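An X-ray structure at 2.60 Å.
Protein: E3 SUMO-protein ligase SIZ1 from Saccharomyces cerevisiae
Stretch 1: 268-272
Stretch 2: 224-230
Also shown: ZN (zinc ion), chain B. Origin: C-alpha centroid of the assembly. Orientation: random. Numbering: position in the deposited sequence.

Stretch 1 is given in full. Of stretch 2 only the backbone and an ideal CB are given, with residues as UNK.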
# COMPACT_ATOMS: atom_id res chain seq x y z
N CYS A 268 1.39 -19.47 1.21
CA CYS A 268 1.05 -19.82 2.59
C CYS A 268 0.89 -21.32 2.81
O CYS A 268 0.24 -22.01 2.03
CB CYS A 268 -0.22 -19.07 3.04
SG CYS A 268 0.02 -17.32 3.59
N LYS A 269 1.51 -21.82 3.87
CA LYS A 269 1.44 -23.23 4.22
C LYS A 269 0.49 -23.40 5.39
O LYS A 269 0.92 -23.53 6.54
CB LYS A 269 2.83 -23.76 4.62
CG LYS A 269 3.73 -24.12 3.46
CD LYS A 269 4.36 -22.92 2.78
CE LYS A 269 5.16 -23.36 1.55
NZ LYS A 269 6.13 -24.47 1.87
N HIS A 270 -0.80 -23.36 5.11
CA HIS A 270 -1.80 -23.53 6.15
C HIS A 270 -3.19 -23.43 5.54
O HIS A 270 -3.40 -22.77 4.53
CB HIS A 270 -1.60 -22.51 7.30
CG HIS A 270 -1.70 -21.07 6.88
ND1 HIS A 270 -2.89 -20.46 6.56
CD2 HIS A 270 -0.74 -20.12 6.73
CE1 HIS A 270 -2.67 -19.20 6.23
NE2 HIS A 270 -1.37 -18.97 6.33
N LEU A 271 -4.13 -24.14 6.17
CA LEU A 271 -5.51 -24.17 5.73
C LEU A 271 -6.27 -22.88 6.01
O LEU A 271 -7.03 -22.40 5.16
CB LEU A 271 -6.21 -25.34 6.41
CG LEU A 271 -6.78 -26.43 5.52
CD1 LEU A 271 -5.78 -26.83 4.44
CD2 LEU A 271 -7.13 -27.61 6.40
N GLN A 272 -6.07 -22.33 7.21
CA GLN A 272 -6.75 -21.11 7.63
C GLN A 272 -6.56 -19.94 6.67
O GLN A 272 -5.44 -19.55 6.38
CB GLN A 272 -6.30 -20.70 9.04
CG GLN A 272 -7.01 -19.46 9.64
CD GLN A 272 -8.54 -19.55 9.56
OE1 GLN A 272 -9.13 -20.59 9.87
NE2 GLN A 272 -9.18 -18.46 9.14
N UNK A 224 -5.41 -28.82 -4.55
CA UNK A 224 -4.26 -28.35 -3.76
C UNK A 224 -4.55 -28.44 -2.27
O UNK A 224 -3.79 -29.03 -1.50
CB UNK A 224 -3.90 -26.91 -4.13
N UNK A 225 -5.66 -27.85 -1.85
CA UNK A 225 -6.04 -27.86 -0.46
C UNK A 225 -6.16 -29.29 0.08
O UNK A 225 -5.79 -29.56 1.22
CB UNK A 225 -7.36 -27.11 -0.28
N UNK A 226 -6.69 -30.19 -0.75
CA UNK A 226 -6.88 -31.58 -0.36
C UNK A 226 -5.56 -32.29 -0.15
O UNK A 226 -5.41 -33.06 0.80
CB UNK A 226 -7.70 -32.32 -1.42
N UNK A 227 -4.60 -32.02 -1.03
CA UNK A 227 -3.28 -32.60 -0.92
C UNK A 227 -2.61 -32.11 0.35
O UNK A 227 -1.96 -32.89 1.05
CB UNK A 227 -2.43 -32.26 -2.15
N UNK A 228 -2.76 -30.82 0.65
CA UNK A 228 -2.19 -30.26 1.87
C UNK A 228 -2.90 -30.89 3.07
O UNK A 228 -2.26 -31.36 4.01
CB UNK A 228 -2.32 -28.74 1.89
N UNK A 229 -4.23 -30.90 3.03
CA UNK A 229 -5.03 -31.47 4.11
C UNK A 229 -4.61 -32.90 4.45
O UNK A 229 -4.74 -33.34 5.59
CB UNK A 229 -6.51 -31.44 3.73
N UNK A 230 -4.11 -33.62 3.45
CA UNK A 230 -3.66 -35.00 3.66
C UNK A 230 -2.23 -35.00 4.20
O UNK A 230 -1.91 -35.78 5.11
CB UNK A 230 -3.74 -35.80 2.36
ZN ZN B . -0.15 -17.36 5.70

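Stretch 2 is helical throughout, with backbone angles near -60/-45, so the positions meeting stretch 1 recur at the spacing of a helical turn. Stretch 1 is a zinc-binding loop: C268 SG and H270 NE2 each lie 2.1 Å from the metal, two further ligands coming from elsewhere in the structure. What the loop offers the helix is mainly the side chain of L271 and the backbone around K269 and H270.

At position 224 the ideal CB has nothing of the loop within 5.5 Å, so any helix-compatible residue would serve. It is A224, whose carbonyl O accepts a hydrogen bond from the backbone N of position 228 at 3.0 Å.

Position 225 points its CA-to-CB bond sideways, yet the ideal CB is 5.0 Å from L271 CD1. A small or branched side chain with a methyl to spare would suit: alanine, valine, threonine, perhaps isoleucine. The residue is T225, in the m rotamer, and its CG2 comes to 3.9 Å from L271 CD1. The hydroxyl OG1 has no partner in the loop.

Positions 226 and 227 leave the loop alone: at 226 the CA-to-CB bond points away, and 227 is out of reach. The loop sets no rule for either. They are L226 and L227, and both touch a crystal neighbour.

Position 228 is the one that points toward the loop. Its ideal CB is 4.7 Å from L271 CD1, and beyond it lies backbone, including the carbonyl of K269. Leucine or methionine could cover the leucine methyl; a long side chain with a polar tip could also reach the backbone. The residue is Y228, with chi1 t. Its CD2 packs 3.7 Å from L271 CD1, while the ring carries OH to 3.1 Å from K269 O and 3.7 Å from H270 N. A water lies 3.5 Å from both Y228 OH and L271 N, making a weak hydrogen bond to each, so one aromatic residue combines apolar packing with a polar reach.

Position 229 again points sideways, its ideal CB 4.7 Å from L271 CD2. Leucine, isoleucine, valine or methionine would all suit that apolar neighbour. The residue is L229, chi1 t and chi2 p, which brings CD1 to 3.7 Å from L271 CD2. Together, T225, Y228 and L229 surround much of L271's tip with carbon.

Position 230 is out of reach, and a polar or charged residue costs the contact nothing. It is K230, whose NZ is hydrogen-bonded elsewhere in the structure.

Stretch 2, residues 224-230: ATLLYLK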
# COMPACT_ATOMS: atom_id res chain seq x y z
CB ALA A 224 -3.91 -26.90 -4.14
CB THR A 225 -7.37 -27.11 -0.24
OG1 THR A 225 -7.20 -25.73 -0.58
CG2 THR A 225 -7.83 -27.23 1.20
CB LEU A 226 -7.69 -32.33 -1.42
CG LEU A 226 -9.20 -32.12 -1.25
CD1 LEU A 226 -9.97 -32.97 -2.24
CD2 LEU A 226 -9.58 -32.48 0.18
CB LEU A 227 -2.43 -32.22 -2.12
CG LEU A 227 -2.69 -33.02 -3.39
CD1 LEU A 227 -1.66 -32.64 -4.43
CD2 LEU A 227 -2.62 -34.50 -3.07
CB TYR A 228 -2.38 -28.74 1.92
CG TYR A 228 -1.67 -28.10 3.09
CD1 TYR A 228 -0.34 -27.70 2.99
CD2 TYR A 228 -2.31 -27.98 4.33
CE1 TYR A 228 0.34 -27.19 4.08
CE2 TYR A 228 -1.63 -27.47 5.43
CZ TYR A 228 -0.31 -27.08 5.30
OH TYR A 228 0.37 -26.60 6.40
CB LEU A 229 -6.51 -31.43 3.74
CG LEU A 229 -7.44 -32.07 4.77
CD1 LEU A 229 -7.48 -31.25 6.03
CD2 LEU A 229 -8.82 -32.18 4.19
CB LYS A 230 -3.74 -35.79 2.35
CG LYS A 230 -5.16 -36.18 1.96
CD LYS A 230 -5.21 -36.74 0.54
CE LYS A 230 -6.60 -37.24 0.17
NZ LYS A 230 -6.96 -38.46 0.94
O HOH W 1 -2.62 -26.56 8.16
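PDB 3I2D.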